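Local coordinates for HpcH/HpaI aldolase/citrate lyase family protein (Burkholderia cenocepacia, PDB 4MF4), which is of unassigned function but belongs to the HpcH/HpaI aldolase/citrate lyase family and adopts a TIM-barrel fold, at residues I53-A58 with R63-Q68. Sequence-based numbering, arbitrary orientation. Where two conformers were deposited one is given.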
ATOM      1  N   ILE A  53      -5.276  -7.441  17.763  1.00 11.00           N
ATOM      2  CA  ILE A  53      -5.410  -7.060  16.351  1.00 11.64           C
ATOM      3  C   ILE A  53      -6.590  -7.836  15.806  1.00 11.61           C
ATOM      4  O   ILE A  53      -6.526  -9.041  15.648  1.00 11.55           O
ATOM      5  CB  ILE A  53      -4.131  -7.356  15.560  1.00 12.02           C
ATOM      6  CG1 ILE A  53      -2.948  -6.575  16.131  1.00 12.08           C
ATOM      7  CG2 ILE A  53      -4.280  -7.024  14.066  1.00 11.64           C
ATOM      8  CD1 ILE A  53      -1.627  -7.223  15.785  1.00 12.93           C
ATOM      9  N   ASP A  54      -7.690  -7.146  15.515  1.00 11.89           N
ATOM     10  CA  ASP A  54      -8.924  -7.832  15.090  1.00 11.87           C
ATOM     11  C   ASP A  54      -8.976  -8.044  13.554  1.00 11.48           C
ATOM     12  O   ASP A  54      -8.891  -7.083  12.846  1.00 11.40           O
ATOM     13  CB  ASP A  54     -10.095  -7.002  15.498  1.00 12.38           C
ATOM     14  CG  ASP A  54     -11.424  -7.682  15.250  1.00 13.14           C
ATOM     15  OD1 ASP A  54     -11.463  -8.911  15.022  1.00 13.08           O
ATOM     16  OD2 ASP A  54     -12.443  -6.987  15.435  1.00 14.61           O
ATOM     17  N   MET A  55      -9.133  -9.288  13.095  1.00 11.04           N
ATOM     18  CA  MET A  55      -9.312  -9.616  11.671  1.00 11.82           C
ATOM     19  C   MET A  55     -10.781  -9.873  11.356  1.00 12.26           C
ATOM     20  O   MET A  55     -11.160  -9.957  10.188  1.00 12.20           O
ATOM     21  CB  MET A  55      -8.506 -10.832  11.265  1.00 11.28           C
ATOM     22  CG  MET A  55      -7.048 -10.759  11.670  1.00 11.41           C
ATOM     23  SD  MET A  55      -6.200 -12.194  11.027  1.00 12.51           S
ATOM     24  CE  MET A  55      -6.287 -11.993   9.244  1.00 11.95           C
ATOM     25  N   GLU A  56     -11.627  -9.961  12.394  1.00 12.95           N
ATOM     26  CA  GLU A  56     -13.023 -10.339  12.148  1.00 13.77           C
ATOM     27  C   GLU A  56     -13.841  -9.110  11.849  1.00 13.18           C
ATOM     28  O   GLU A  56     -14.541  -9.077  10.839  1.00 12.93           O
ATOM     29  CB  GLU A  56     -13.642 -11.058  13.318  1.00 14.42           C
ATOM     30  CG  GLU A  56     -15.010 -11.605  12.988  1.00 14.76           C
ATOM     31  CD  GLU A  56     -15.798 -12.070  14.217  1.00 15.49           C
ATOM     32  OE1 GLU A  56     -15.425 -11.799  15.352  1.00 15.11           O
ATOM     33  OE2 GLU A  56     -16.842 -12.719  14.027  1.00 17.70           O
ATOM     34  N   HIS A  57     -13.772  -8.117  12.748  1.00 13.57           N
ATOM     35  CA  HIS A  57     -14.547  -6.876  12.603  1.00 13.86           C
ATOM     36  C   HIS A  57     -13.708  -5.613  12.379  1.00 14.44           C
ATOM     37  O   HIS A  57     -14.125  -4.502  12.756  1.00 14.24           O
ATOM     38  CB  HIS A  57     -15.473  -6.700  13.829  1.00 13.81           C
ATOM     39  CG  HIS A  57     -16.651  -7.642  13.847  1.00 13.89           C
ATOM     40  ND1 HIS A  57     -17.705  -7.525  12.963  1.00 14.02           N
ATOM     41  CD2 HIS A  57     -16.942  -8.709  14.641  1.00 14.19           C
ATOM     42  CE1 HIS A  57     -18.579  -8.491  13.190  1.00 14.07           C
ATOM     43  NE2 HIS A  57     -18.152  -9.208  14.221  1.00 13.84           N
ATOM     44  N   ALA A  58     -12.544  -5.774  11.793  1.00 13.76           N
ATOM     45  CA  ALA A  58     -11.744  -4.645  11.277  1.00 13.33           C
ATOM     46  C   ALA A  58     -11.062  -5.146  10.021  1.00 14.12           C
ATOM     47  O   ALA A  58     -10.855  -6.335   9.921  1.00 12.85           O
ATOM     48  CB  ALA A  58     -10.743  -4.210  12.301  1.00 13.39           C
ATOM     49  N   ARG A  63      -0.929  -8.897   5.646  1.00 15.12           N
ATOM     50  CA  ARG A  63       0.129  -7.889   5.684  1.00 15.52           C
ATOM     51  C   ARG A  63      -0.068  -6.850   6.765  1.00 14.93           C
ATOM     52  O   ARG A  63       0.920  -6.358   7.298  1.00 13.45           O
ATOM     53  CB  ARG A  63       0.355  -7.248   4.343  1.00 17.07           C
ATOM     54  CG  ARG A  63       1.055  -8.254   3.446  1.00 19.89           C
ATOM     55  CD  ARG A  63       2.018  -7.670   2.447  1.00 22.05           C
ATOM     56  NE  ARG A  63       2.405  -8.719   1.505  1.00 23.29           N
ATOM     57  CZ  ARG A  63       3.306  -8.585   0.521  1.00 24.14           C
ATOM     58  NH1 ARG A  63       4.006  -7.472   0.376  1.00 22.93           N
ATOM     59  NH2 ARG A  63       3.526  -9.596  -0.303  1.00 24.18           N
ATOM     60  N   ASP A  64      -1.329  -6.536   7.062  1.00 14.70           N
ATOM     61  CA  ASP A  64      -1.684  -5.588   8.118  1.00 14.74           C
ATOM     62  C   ASP A  64      -1.369  -6.196   9.459  1.00 14.79           C
ATOM     63  O   ASP A  64      -0.858  -5.490  10.364  1.00 17.29           O
ATOM     64  CB  ASP A  64      -3.159  -5.204   8.055  1.00 14.24           C
ATOM     65  CG  ASP A  64      -3.589  -4.722   6.678  1.00 14.24           C
ATOM     66  OD1 ASP A  64      -2.884  -3.869   6.121  1.00 14.79           O
ATOM     67  OD2 ASP A  64      -4.625  -5.195   6.159  1.00 13.45           O
ATOM     68  N   VAL A  65      -1.603  -7.500   9.609  1.00 14.11           N
ATOM     69  CA  VAL A  65      -1.313  -8.156  10.877  1.00 13.80           C
ATOM     70  C   VAL A  65       0.187  -8.156  11.150  1.00 13.40           C
ATOM     71  O   VAL A  65       0.637  -7.785  12.238  1.00 12.93           O
ATOM     72  CB  VAL A  65      -1.861  -9.604  10.894  1.00 13.90           C
ATOM     73  CG1 VAL A  65      -1.257 -10.385  12.062  1.00 14.36           C
ATOM     74  CG2 VAL A  65      -3.381  -9.577  10.910  1.00 13.89           C
ATOM     75  N   ALA A  66       0.963  -8.568  10.155  1.00 12.65           N
ATOM     76  CA  ALA A  66       2.415  -8.561  10.276  1.00 12.56           C
ATOM     77  C   ALA A  66       2.991  -7.150  10.585  1.00 12.28           C
ATOM     78  O   ALA A  66       3.878  -7.020  11.388  1.00 12.88           O
ATOM     79  CB  ALA A  66       3.057  -9.127   8.986  1.00 12.36           C
ATOM     80  N   SER A  67       2.469  -6.127   9.918  0.50 11.86           N
ATOM     81  CA  SER A  67       2.937  -4.762  10.111  0.50 11.45           C
ATOM     82  C   SER A  67       2.585  -4.196  11.527  0.50 11.34           C
ATOM     83  O   SER A  67       3.378  -3.437  12.118  0.50 10.86           O
ATOM     84  CB  SER A  67       2.386  -3.884   8.986  0.50 11.53           C
ATOM     85  OG  SER A  67       2.902  -4.321   7.723  0.50 11.80           O
ATOM     86  N   GLN A  68       1.420  -4.572  12.053  1.00 11.03           N
ATOM     87  CA  GLN A  68       1.033  -4.216  13.434  1.00 11.60           C
ATOM     88  C   GLN A  68       1.813  -5.021  14.486  1.00 11.72           C
ATOM     89  O   GLN A  68       2.215  -4.486  15.542  1.00 12.70           O
ATOM     90  CB  GLN A  68      -0.448  -4.302  13.660  1.00 11.35           C
ATOM     91  CG  GLN A  68      -1.118  -3.106  13.047  1.00 12.13           C
ATOM     92  CD  GLN A  68      -2.602  -3.301  12.913  1.00 12.30           C
ATOM     93  OE1 GLN A  68      -3.344  -3.179  13.908  1.00 13.01           O
ATOM     94  NE2 GLN A  68      -3.053  -3.577  11.692  1.00 12.46           N
TER
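Ile53, Met55, Val65 and Gln68 join the second strand of a TIM barrel to the helix that follows it, within the beta-alpha-beta unit of strand 50-54, helix 62-73 and strand 80-84. The contact is mainly apolar and wholly buried. The two backbones come nearest at Ile53 and Val65, whose CA atoms are 6.9 Å apart, a separation that side chains must bridge. Ile53 CD1 lies 3.8 Å from Gln68 CB, while Ile53 CG2 sits between Val65 CG2, at 4.2 Å, and Gln68 OE1. Met55, just past the strand end, touches the same valine methyl, Val65 CG2, with SD at 3.8 Å and CG at 3.9 Å; the two side chains run nearly perpendicular. A bend at chi3 (65°) folds CE back so that it too stays within 4.1 Å of Val65 CG2. Val83 of the neighbouring strand 80-84 touches both Met55 and Val65, so the packing continues onto the next strand of the barrel.

A polar link between the two sides runs through Asn60: its ND2 bonds Asp54 O and its OD1 accepts from Gln68 NE2. The amide's second, weak bond goes to Asp64 O one turn back, consistent with OE1 being held 4.0 Å from Ile53 CG2. Asp54 is turned from the helix; OD2 accepts a hydrogen bond from Trp31 NE1, and OD1 forms a salt bridge with Arg84 NE. The same OD1 closes an Asx turn by accepting Glu56 N at 2.8 Å, the donor approaching 58° out of the carboxylate plane.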